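Local coordinates for protein flap endonuclease 1 (PDB 3ORY) that probably cleaves single-stranded 5' flaps from branched DNA during replication and repair, as a structure-specific, metal-dependent nuclease of the FEN1/XPG family, at residues 37-42 with 90-95; 159-164 with 304-309; 166-171 with 188-193; 181-186 with 193-198. One frame throughout, in Å; residues are numbered along the deposited sequence.

Contact 1 of 4, residues 37-42 with 90-95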
# COMPACT_ATOMS: atom_id res chain seq x y z
N ILE A 37 -3.25 17.06 2.91
CA ILE A 37 -2.01 16.45 2.44
C ILE A 37 -2.01 15.00 2.87
O ILE A 37 -2.15 14.70 4.06
CB ILE A 37 -0.77 17.19 2.98
CG1 ILE A 37 -0.80 18.67 2.56
CG2 ILE A 37 0.54 16.48 2.51
CD1 ILE A 37 0.24 19.57 3.24
N ILE A 38 -1.87 14.09 1.91
CA ILE A 38 -1.85 12.66 2.21
C ILE A 38 -0.51 12.09 1.79
O ILE A 38 -0.08 12.27 0.64
CB ILE A 38 -3.01 11.90 1.50
CG1 ILE A 38 -4.38 12.47 1.90
CG2 ILE A 38 -2.94 10.39 1.77
CD1 ILE A 38 -4.73 12.33 3.35
N VAL A 39 0.18 11.43 2.73
CA VAL A 39 1.46 10.82 2.41
C VAL A 39 1.28 9.35 2.05
O VAL A 39 0.90 8.53 2.88
CB VAL A 39 2.55 11.11 3.48
CG1 VAL A 39 2.15 10.62 4.86
CG2 VAL A 39 3.91 10.53 3.06
N ILE A 40 1.56 9.02 0.79
CA ILE A 40 1.26 7.70 0.25
C ILE A 40 2.50 6.84 0.19
O ILE A 40 3.49 7.20 -0.47
CB ILE A 40 0.64 7.82 -1.17
CG1 ILE A 40 -0.57 8.77 -1.14
CG2 ILE A 40 0.26 6.42 -1.72
CD1 ILE A 40 -1.01 9.27 -2.55
N ASP A 41 2.47 5.70 0.87
CA ASP A 41 3.60 4.80 0.81
C ASP A 41 3.79 4.34 -0.63
O ASP A 41 2.85 3.85 -1.26
CB ASP A 41 3.44 3.61 1.75
CG ASP A 41 4.67 2.74 1.77
OD1 ASP A 41 5.62 3.07 2.50
OD2 ASP A 41 4.69 1.74 1.02
N GLY A 42 5.00 4.57 -1.13
CA GLY A 42 5.33 4.35 -2.53
C GLY A 42 5.26 2.89 -2.97
O GLY A 42 4.54 2.56 -3.90
N VAL A 90 1.62 13.28 -1.60
CA VAL A 90 3.06 13.17 -1.59
C VAL A 90 3.38 11.69 -1.36
O VAL A 90 2.78 11.04 -0.50
CB VAL A 90 3.73 14.08 -0.51
CG1 VAL A 90 3.07 13.92 0.87
CG2 VAL A 90 5.26 13.85 -0.43
N TYR A 91 4.30 11.15 -2.15
CA TYR A 91 4.68 9.76 -2.02
C TYR A 91 5.93 9.66 -1.16
O TYR A 91 6.69 10.62 -1.05
CB TYR A 91 4.91 9.12 -3.40
CG TYR A 91 3.60 8.84 -4.12
CD1 TYR A 91 2.99 7.58 -4.05
CD2 TYR A 91 2.97 9.84 -4.86
CE1 TYR A 91 1.79 7.33 -4.72
CE2 TYR A 91 1.77 9.60 -5.52
CZ TYR A 91 1.19 8.35 -5.44
OH TYR A 91 0.01 8.14 -6.10
N VAL A 92 6.12 8.51 -0.51
CA VAL A 92 7.34 8.27 0.24
C VAL A 92 7.93 6.93 -0.18
O VAL A 92 7.22 5.92 -0.22
CB VAL A 92 7.12 8.35 1.78
CG1 VAL A 92 5.99 7.42 2.24
CG2 VAL A 92 8.44 8.09 2.54
N PHE A 93 9.22 6.93 -0.52
CA PHE A 93 9.87 5.72 -0.99
C PHE A 93 10.90 5.22 0.00
O PHE A 93 11.63 6.01 0.63
CB PHE A 93 10.50 5.96 -2.37
CG PHE A 93 9.49 6.10 -3.46
CD1 PHE A 93 8.87 4.99 -4.00
CD2 PHE A 93 9.15 7.36 -3.95
CE1 PHE A 93 7.91 5.12 -5.04
CE2 PHE A 93 8.19 7.51 -4.97
CZ PHE A 93 7.57 6.38 -5.51
N ASP A 94 10.96 3.89 0.11
CA ASP A 94 11.77 3.16 1.08
C ASP A 94 13.24 3.43 0.83
O ASP A 94 13.64 3.71 -0.30
CB ASP A 94 11.48 1.65 0.91
CG ASP A 94 11.73 0.86 2.18
OD1 ASP A 94 10.76 0.61 2.92
OD2 ASP A 94 12.90 0.47 2.43
N GLY A 95 14.03 3.34 1.89
CA GLY A 95 15.48 3.47 1.80
C GLY A 95 16.15 2.27 1.15
O GLY A 95 17.29 2.36 0.72
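I40 and Y91 lie side by side on one face of two parallel strands, pointing the same way. I40 CB sits over the Y91 ring, 4.1 Å from its centroid, while I40 CD1 reaches further out along the same face, 3.7 Å above the plane and toward the rim. CG1 of I40 stands anti to the carbonyl carbon (chi1 -54°), and with chi2 near anti the chain runs out toward the hydroxyl end of the ring. The tightest side-chain approach is I40 CG2 to Y91 CE1, 3.5 Å. Beyond this pair Y91 OH is hydrogen-bonded to T79. An alanine in place of Y91 would probably leave the outer branches of I40 without their flat cover and T79 OG1 without this partner. On the other face V39 CG2 meets V92 CG1 at 3.8 Å, against helix 167-176, whose A171 and I174 touch V92 and V39. Four backbone bonds tie the strands, from V90 N to I38 O through to G42 N to V92 O; I40 N to V90 O is the shortest at 2.7 Å. Packing thins toward I37, partly exposed, whose CG2 only grazes V90 CG1 at 4.0 Å. At the other end the CA of G42 lies 3.7 Å from F93 CE1, with no room for a side chain. D41 closes its strand as an N-cap: its OD2 accepts from N44 N in helix 42-52 and lies near a bound phosphate and E168. Parallel strands carrying an acidic residue at a C-terminal end are characteristic of the PIN-like nuclease core, whose acidic cluster probably binds the catalytic metals.

Contact 2 of 4, residues 159-164 with 304-309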
# COMPACT_ATOMS: atom_id res chain seq x y z
N PRO A 159 5.47 15.72 -5.39
CA PRO A 159 6.61 15.48 -4.49
C PRO A 159 6.69 14.04 -4.00
O PRO A 159 5.67 13.37 -3.86
CB PRO A 159 6.32 16.41 -3.31
CG PRO A 159 4.81 16.52 -3.30
CD PRO A 159 4.44 16.55 -4.76
N TRP A 160 7.91 13.58 -3.77
CA TRP A 160 8.13 12.32 -3.07
C TRP A 160 9.33 12.48 -2.14
O TRP A 160 10.24 13.28 -2.38
CB TRP A 160 8.28 11.14 -4.04
CG TRP A 160 9.40 11.29 -5.03
CD1 TRP A 160 9.31 11.81 -6.29
CD2 TRP A 160 10.78 10.95 -4.83
NE1 TRP A 160 10.54 11.81 -6.89
CE2 TRP A 160 11.46 11.29 -6.02
CE3 TRP A 160 11.50 10.39 -3.77
CZ2 TRP A 160 12.83 11.09 -6.17
CZ3 TRP A 160 12.85 10.20 -3.91
CH2 TRP A 160 13.51 10.54 -5.11
N VAL A 161 9.31 11.70 -1.07
CA VAL A 161 10.29 11.80 -0.01
C VAL A 161 11.11 10.52 0.01
O VAL A 161 10.55 9.42 -0.05
CB VAL A 161 9.57 12.05 1.34
CG1 VAL A 161 10.55 11.92 2.52
CG2 VAL A 161 8.91 13.43 1.33
N GLN A 162 12.43 10.68 0.08
CA GLN A 162 13.34 9.55 0.25
C GLN A 162 13.43 9.21 1.74
O GLN A 162 14.04 9.94 2.52
CB GLN A 162 14.74 9.88 -0.30
CG GLN A 162 15.71 8.68 -0.24
CD GLN A 162 15.11 7.45 -0.88
OE1 GLN A 162 14.94 7.41 -2.09
NE2 GLN A 162 14.79 6.42 -0.06
N ALA A 163 12.81 8.10 2.13
CA ALA A 163 12.93 7.62 3.50
C ALA A 163 14.32 7.02 3.70
O ALA A 163 14.86 6.41 2.77
CB ALA A 163 11.87 6.57 3.76
N PRO A 164 14.93 7.23 4.89
CA PRO A 164 16.20 6.55 5.18
C PRO A 164 16.04 5.03 5.28
O PRO A 164 16.97 4.29 4.94
CB PRO A 164 16.61 7.14 6.54
CG PRO A 164 15.35 7.63 7.16
CD PRO A 164 14.52 8.12 5.99
N ASP A 304 14.07 14.24 9.34
CA ASP A 304 13.52 15.59 9.24
C ASP A 304 13.91 16.25 7.94
O ASP A 304 13.47 17.37 7.65
CB ASP A 304 14.06 16.47 10.37
CG ASP A 304 13.47 16.13 11.70
OD1 ASP A 304 12.26 15.87 11.75
OD2 ASP A 304 14.22 16.14 12.69
N ASN A 305 14.77 15.58 7.17
CA ASN A 305 15.36 16.13 5.96
C ASN A 305 14.45 15.91 4.75
O ASN A 305 14.74 15.08 3.88
CB ASN A 305 16.76 15.53 5.75
CG ASN A 305 17.45 16.03 4.49
OD1 ASN A 305 17.25 17.18 4.09
ND2 ASN A 305 18.27 15.18 3.87
N TYR A 306 13.34 16.64 4.71
CA TYR A 306 12.41 16.61 3.59
C TYR A 306 11.73 17.96 3.52
O TYR A 306 11.62 18.66 4.53
CB TYR A 306 11.36 15.49 3.73
CG TYR A 306 10.47 15.60 4.96
CD1 TYR A 306 9.34 16.43 4.97
CD2 TYR A 306 10.75 14.86 6.12
CE1 TYR A 306 8.53 16.53 6.11
CE2 TYR A 306 9.95 14.95 7.25
CZ TYR A 306 8.84 15.79 7.24
OH TYR A 306 8.06 15.87 8.37
N ARG A 307 11.24 18.31 2.34
CA ARG A 307 10.46 19.53 2.18
C ARG A 307 9.45 19.32 1.06
O ARG A 307 9.80 19.32 -0.12
CB ARG A 307 11.36 20.75 1.91
CG ARG A 307 10.60 22.06 1.65
CD ARG A 307 11.29 23.26 2.29
NE ARG A 307 10.71 24.54 1.87
CZ ARG A 307 11.40 25.56 1.37
NH1 ARG A 307 12.72 25.48 1.24
NH2 ARG A 307 10.78 26.68 1.02
N ILE A 308 8.19 19.14 1.46
CA ILE A 308 7.11 18.75 0.55
C ILE A 308 6.58 19.95 -0.25
O ILE A 308 5.88 20.82 0.30
CB ILE A 308 5.97 18.06 1.32
CG1 ILE A 308 6.51 16.85 2.10
CG2 ILE A 308 4.86 17.65 0.37
CD1 ILE A 308 5.59 16.40 3.23
N GLU A 309 6.91 19.98 -1.54
CA GLU A 309 6.48 21.05 -2.44
C GLU A 309 5.93 20.46 -3.74
O GLU A 309 6.45 19.46 -4.24
CB GLU A 309 7.63 22.00 -2.76
CG GLU A 309 8.14 22.82 -1.57
CD GLU A 309 9.32 23.72 -1.94
OE1 GLU A 309 9.99 23.45 -2.96
OE2 GLU A 309 9.57 24.69 -1.19
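V161 and Y306 meet where a loop without regular structure, 304-309, runs past strand 160-162, an edge strand of the PIN-like nuclease sheet. No hydrogen bond crosses; the contact is made by side chains set at different angles. V161 points at the loop and spreads both methyls against one carbon: CG1 lies 3.9 Å and CG2 4.0 Å from Y306 CB. The two side chains cross obliquely. CG of Y306 stands between its backbone N and carbonyl carbon (chi1 61°), and from there the ring leads away from V161 toward helix 167-176, where it packs on Q170 and I174 while its hydroxyl is hydrogen-bonded to D179. P159 and I308 instead cross at about a right angle, with P159 CG touching I308 CG2 at 3.8 Å. V161 CG2 reaches I308 CG1 more distantly, at 4.2 Å. I308 also packs on V90 of the neighbouring strand 88-93, so the loop touches two strands. R307, which is exposed, and the partly exposed E309 pair within the loop by charge alone, the oxygen standing above the guanidinium face. At the P159 end the pyrrolidine ring presses on the loop backbone, its CB 3.2 Å from E309 O.

Contact 3 of 4, residues 166-171 with 188-193; sequences EGEAQA and YDSLLF
F193 and A169 make the main apolar contact: the methyl CB of A169 stands over the centre of the F193 ring, 3.5 Å from the centroid and only 9° off the ring normal. This is a CH-pi contact, and the ring also lies against the helix backbone, with CD2 3.4 Å from A169 N. E166 crosses the ring's outer end at about a right angle, its CG 3.9 Å from F193 CZ, while its carboxylate is hydrogen-bonded to Y251 and Y296. F193 stacks on F297 as well. An alanine in place of F193 would probably open a gap over A169 and leave E166 CG and F297 without their ring partner. The first turn of helix 167-176 and the short helix 189-192, with the residue just after it, are joined here and belong to the XPG I-region, whose acidic residues probably contribute to the metal site, as in related nucleases; a phosphate, probably from the crystallisation liquor, lies beside E168. Among the polar side chains, E168 packs by its aliphatic part, CB to D189 CB 3.6 Å. Its chain bends at chi2 (-77°), and the carboxylate's OE1 lies 3.5 Å from S190 CB, buried and with no partner in the model, whereas OE2 bonds to S185 OG. One water spans the backbones, donating to A169 O at 2.9 Å and to F193 O at 2.8 Å.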
# COMPACT_ATOMS: atom_id res chain seq x y z
N GLU A 166 12.36 2.25 6.41
CA GLU A 166 10.99 1.88 6.03
C GLU A 166 10.16 3.07 5.54
O GLU A 166 10.08 4.10 6.24
CB GLU A 166 10.23 1.20 7.18
CG GLU A 166 10.80 -0.16 7.61
CD GLU A 166 11.89 -0.03 8.68
OE1 GLU A 166 12.33 1.11 8.96
OE2 GLU A 166 12.27 -1.07 9.26
N GLY A 167 9.58 2.94 4.35
CA GLY A 167 8.68 3.94 3.78
C GLY A 167 7.50 4.20 4.70
O GLY A 167 7.12 5.36 4.92
N GLU A 168 6.94 3.13 5.25
CA GLU A 168 5.78 3.23 6.16
C GLU A 168 6.10 4.00 7.44
O GLU A 168 5.24 4.72 7.96
CB GLU A 168 5.23 1.84 6.51
CG GLU A 168 4.72 1.04 5.29
CD GLU A 168 3.33 1.49 4.79
OE1 GLU A 168 2.70 2.38 5.41
OE2 GLU A 168 2.87 0.96 3.76
N ALA A 169 7.32 3.83 7.94
CA ALA A 169 7.80 4.56 9.14
C ALA A 169 7.96 6.06 8.88
O ALA A 169 7.60 6.88 9.72
CB ALA A 169 9.15 3.97 9.61
N GLN A 170 8.56 6.39 7.74
CA GLN A 170 8.70 7.79 7.33
C GLN A 170 7.34 8.44 7.09
O GLN A 170 7.14 9.60 7.47
CB GLN A 170 9.58 7.93 6.07
CG GLN A 170 9.87 9.39 5.67
CD GLN A 170 10.70 10.13 6.69
OE1 GLN A 170 11.58 9.56 7.33
NE2 GLN A 170 10.42 11.43 6.86
N ALA A 171 6.42 7.70 6.47
CA ALA A 171 5.04 8.19 6.30
C ALA A 171 4.42 8.55 7.66
O ALA A 171 3.91 9.66 7.83
CB ALA A 171 4.17 7.14 5.57
N TYR A 188 -1.02 -1.88 7.47
CA TYR A 188 -1.25 -1.14 8.70
C TYR A 188 0.07 -0.73 9.35
O TYR A 188 0.08 -0.23 10.49
CB TYR A 188 -2.09 -2.01 9.64
CG TYR A 188 -3.50 -2.22 9.12
CD1 TYR A 188 -4.58 -1.52 9.66
CD2 TYR A 188 -3.75 -3.11 8.07
CE1 TYR A 188 -5.89 -1.71 9.16
CE2 TYR A 188 -5.03 -3.31 7.58
CZ TYR A 188 -6.09 -2.61 8.13
OH TYR A 188 -7.35 -2.83 7.61
N ASP A 189 1.17 -0.96 8.64
CA ASP A 189 2.53 -0.74 9.17
C ASP A 189 2.71 0.66 9.73
O ASP A 189 3.37 0.83 10.75
CB ASP A 189 3.59 -0.96 8.08
CG ASP A 189 3.55 -2.37 7.47
OD1 ASP A 189 2.49 -3.04 7.50
OD2 ASP A 189 4.60 -2.80 6.94
N SER A 190 2.16 1.67 9.05
CA SER A 190 2.32 3.05 9.47
C SER A 190 1.72 3.33 10.86
O SER A 190 2.25 4.16 11.60
CB SER A 190 1.82 4.05 8.40
OG SER A 190 0.41 4.05 8.28
N LEU A 191 0.64 2.63 11.22
CA LEU A 191 0.06 2.70 12.57
C LEU A 191 1.01 2.14 13.61
O LEU A 191 1.18 2.72 14.68
CB LEU A 191 -1.28 1.97 12.63
CG LEU A 191 -2.41 2.59 11.79
CD1 LEU A 191 -3.64 1.69 11.76
CD2 LEU A 191 -2.78 3.98 12.33
N LEU A 192 1.63 1.01 13.29
CA LEU A 192 2.61 0.39 14.19
C LEU A 192 3.79 1.33 14.43
O LEU A 192 4.32 1.38 15.54
CB LEU A 192 3.10 -0.95 13.64
CG LEU A 192 2.35 -2.28 13.84
CD1 LEU A 192 0.86 -2.15 13.75
CD2 LEU A 192 2.84 -3.27 12.78
N PHE A 193 4.15 2.08 13.40
CA PHE A 193 5.21 3.11 13.46
C PHE A 193 4.71 4.45 14.01
O PHE A 193 5.44 5.46 13.98
CB PHE A 193 5.82 3.32 12.08
CG PHE A 193 6.73 2.21 11.62
CD1 PHE A 193 7.85 1.84 12.38
CD2 PHE A 193 6.49 1.57 10.40
CE1 PHE A 193 8.71 0.82 11.92
CE2 PHE A 193 7.35 0.57 9.93
CZ PHE A 193 8.45 0.19 10.69
O HOH W 1 7.55 6.66 12.59

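Contact 4 of 4, residues 181-186 with 193-198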
# COMPACT_ATOMS: atom_id res chain seq x y z
N TYR A 181 -1.81 15.05 6.74
CA TYR A 181 -3.01 14.73 7.49
C TYR A 181 -3.04 13.25 7.89
O TYR A 181 -3.44 12.90 9.00
CB TYR A 181 -4.25 15.10 6.68
CG TYR A 181 -5.54 14.62 7.28
CD1 TYR A 181 -6.10 15.25 8.39
CD2 TYR A 181 -6.21 13.52 6.73
CE1 TYR A 181 -7.31 14.79 8.95
CE2 TYR A 181 -7.39 13.06 7.27
CZ TYR A 181 -7.94 13.69 8.37
OH TYR A 181 -9.12 13.21 8.88
N ALA A 182 -2.62 12.38 6.97
CA ALA A 182 -2.68 10.94 7.19
C ALA A 182 -1.71 10.24 6.27
O ALA A 182 -1.31 10.79 5.26
CB ALA A 182 -4.11 10.43 6.95
N SER A 183 -1.32 9.02 6.65
CA SER A 183 -0.54 8.15 5.79
C SER A 183 -1.54 7.32 5.00
O SER A 183 -2.70 7.20 5.40
CB SER A 183 0.42 7.25 6.61
OG SER A 183 -0.25 6.65 7.71
N ALA A 184 -1.11 6.78 3.86
CA ALA A 184 -2.01 5.99 3.02
C ALA A 184 -1.31 4.75 2.51
O ALA A 184 -0.20 4.83 1.94
CB ALA A 184 -2.56 6.84 1.85
N SER A 185 -1.97 3.62 2.69
CA SER A 185 -1.42 2.30 2.34
C SER A 185 -2.53 1.28 2.53
O SER A 185 -3.50 1.56 3.22
CB SER A 185 -0.26 1.96 3.27
OG SER A 185 0.31 0.71 2.93
N GLN A 186 -2.37 0.09 1.95
CA GLN A 186 -3.26 -1.04 2.25
C GLN A 186 -2.84 -1.77 3.51
O GLN A 186 -3.68 -2.36 4.20
CB GLN A 186 -3.36 -2.02 1.07
CG GLN A 186 -4.10 -1.47 -0.15
CD GLN A 186 -5.41 -0.79 0.21
OE1 GLN A 186 -5.51 0.43 0.17
NE2 GLN A 186 -6.39 -1.59 0.60
N PHE A 193 4.15 2.08 13.40
CA PHE A 193 5.21 3.11 13.46
C PHE A 193 4.71 4.45 14.01
O PHE A 193 5.44 5.46 13.98
CB PHE A 193 5.82 3.32 12.08
CG PHE A 193 6.73 2.21 11.62
CD1 PHE A 193 7.85 1.84 12.38
CD2 PHE A 193 6.49 1.57 10.40
CE1 PHE A 193 8.71 0.82 11.92
CE2 PHE A 193 7.35 0.57 9.93
CZ PHE A 193 8.45 0.19 10.69
N GLY A 194 3.48 4.46 14.52
CA GLY A 194 2.98 5.60 15.27
C GLY A 194 2.21 6.66 14.50
O GLY A 194 1.98 7.76 15.02
N SER A 195 1.79 6.36 13.26
CA SER A 195 1.03 7.34 12.49
C SER A 195 -0.31 7.61 13.18
O SER A 195 -1.03 6.67 13.46
CB SER A 195 0.75 6.85 11.08
OG SER A 195 -0.05 7.79 10.38
N PRO A 196 -0.63 8.88 13.46
CA PRO A 196 -1.91 9.22 14.10
C PRO A 196 -3.11 8.81 13.26
O PRO A 196 -4.17 8.48 13.80
CB PRO A 196 -1.85 10.75 14.22
CG PRO A 196 -0.40 11.06 14.28
CD PRO A 196 0.27 10.05 13.38
N LYS A 197 -2.94 8.81 11.93
CA LYS A 197 -4.06 8.57 11.02
C LYS A 197 -3.60 7.79 9.80
O LYS A 197 -2.63 8.17 9.14
CB LYS A 197 -4.69 9.89 10.56
CG LYS A 197 -5.46 10.66 11.62
CD LYS A 197 -6.23 11.82 11.00
CE LYS A 197 -7.26 12.37 11.97
NZ LYS A 197 -6.60 12.86 13.20
N LEU A 198 -4.32 6.71 9.51
CA LEU A 198 -4.10 5.93 8.29
C LEU A 198 -5.35 5.97 7.41
O LEU A 198 -6.46 5.70 7.89
CB LEU A 198 -3.75 4.47 8.62
CG LEU A 198 -3.77 3.46 7.46
CD1 LEU A 198 -2.65 3.70 6.42
CD2 LEU A 198 -3.67 2.03 8.00
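Strands 182-184 and 197-200 run parallel, with S183 paired to L198 and the backbone bond S183 N to K197 O at 2.9 Å. They are the two strands of a beta-alpha-beta unit whose short helix, 189-192, ends in a Schellman motif with G194 at its C-prime position. K197 O takes a second donor, S195 OG, also at 2.9 Å; this hydroxyl comes from above the carbonyl plane, on the face opposite to S183 N. OG of S195 stands anti to its backbone N (chi1 177°), which turns the hydroxyl back toward the strand, 2.9 Å from S183 OG. S183 OG is hydrogen-bonded to S190 OG in the intervening helix. Elsewhere along the strand pair, K197 lays its aliphatic chain across the Y181 ring: CD stands 3.6 Å above the plane, offset toward the rim, in a CH-pi contact, and A182 CB meets K197 CB at 3.7 Å. Y181 also meets K36 in a cation-pi contact. L198 turns CD1 to within 3.8 Å of S185 N. K197 O, held from both faces, thus ties the segment after the helix and strand 182-184 to the same oxygen, while the lysine chain covers the Y181 ring through CD and CE, its amine making a long, weak ion pair with E225.

In the fold
Contacts 1, 3 and 4 are buried, whereas contact 2 lies at the surface, about 18 Å from the chain's centre to its own. Contacts 1, 2 and 4 all reach one sheet: strand 37-41 pairs with 182-184 of contact 4, and strand 88-93 with 160-162 of contact 2. Contacts 1 and 4 join neighbouring strands by backbone bonds; contact 2 joins loop to strand through apolar carbons, and contact 3 joins two helices by ring packing and a bridging water. Contacts 3 and 4 share F193 and are tied by E168 to S185 and S190 to S183. Carboxylates D41 of contact 1 and E168 of contact 3 converge near a bound phosphate, away from the surface loop of contact 2.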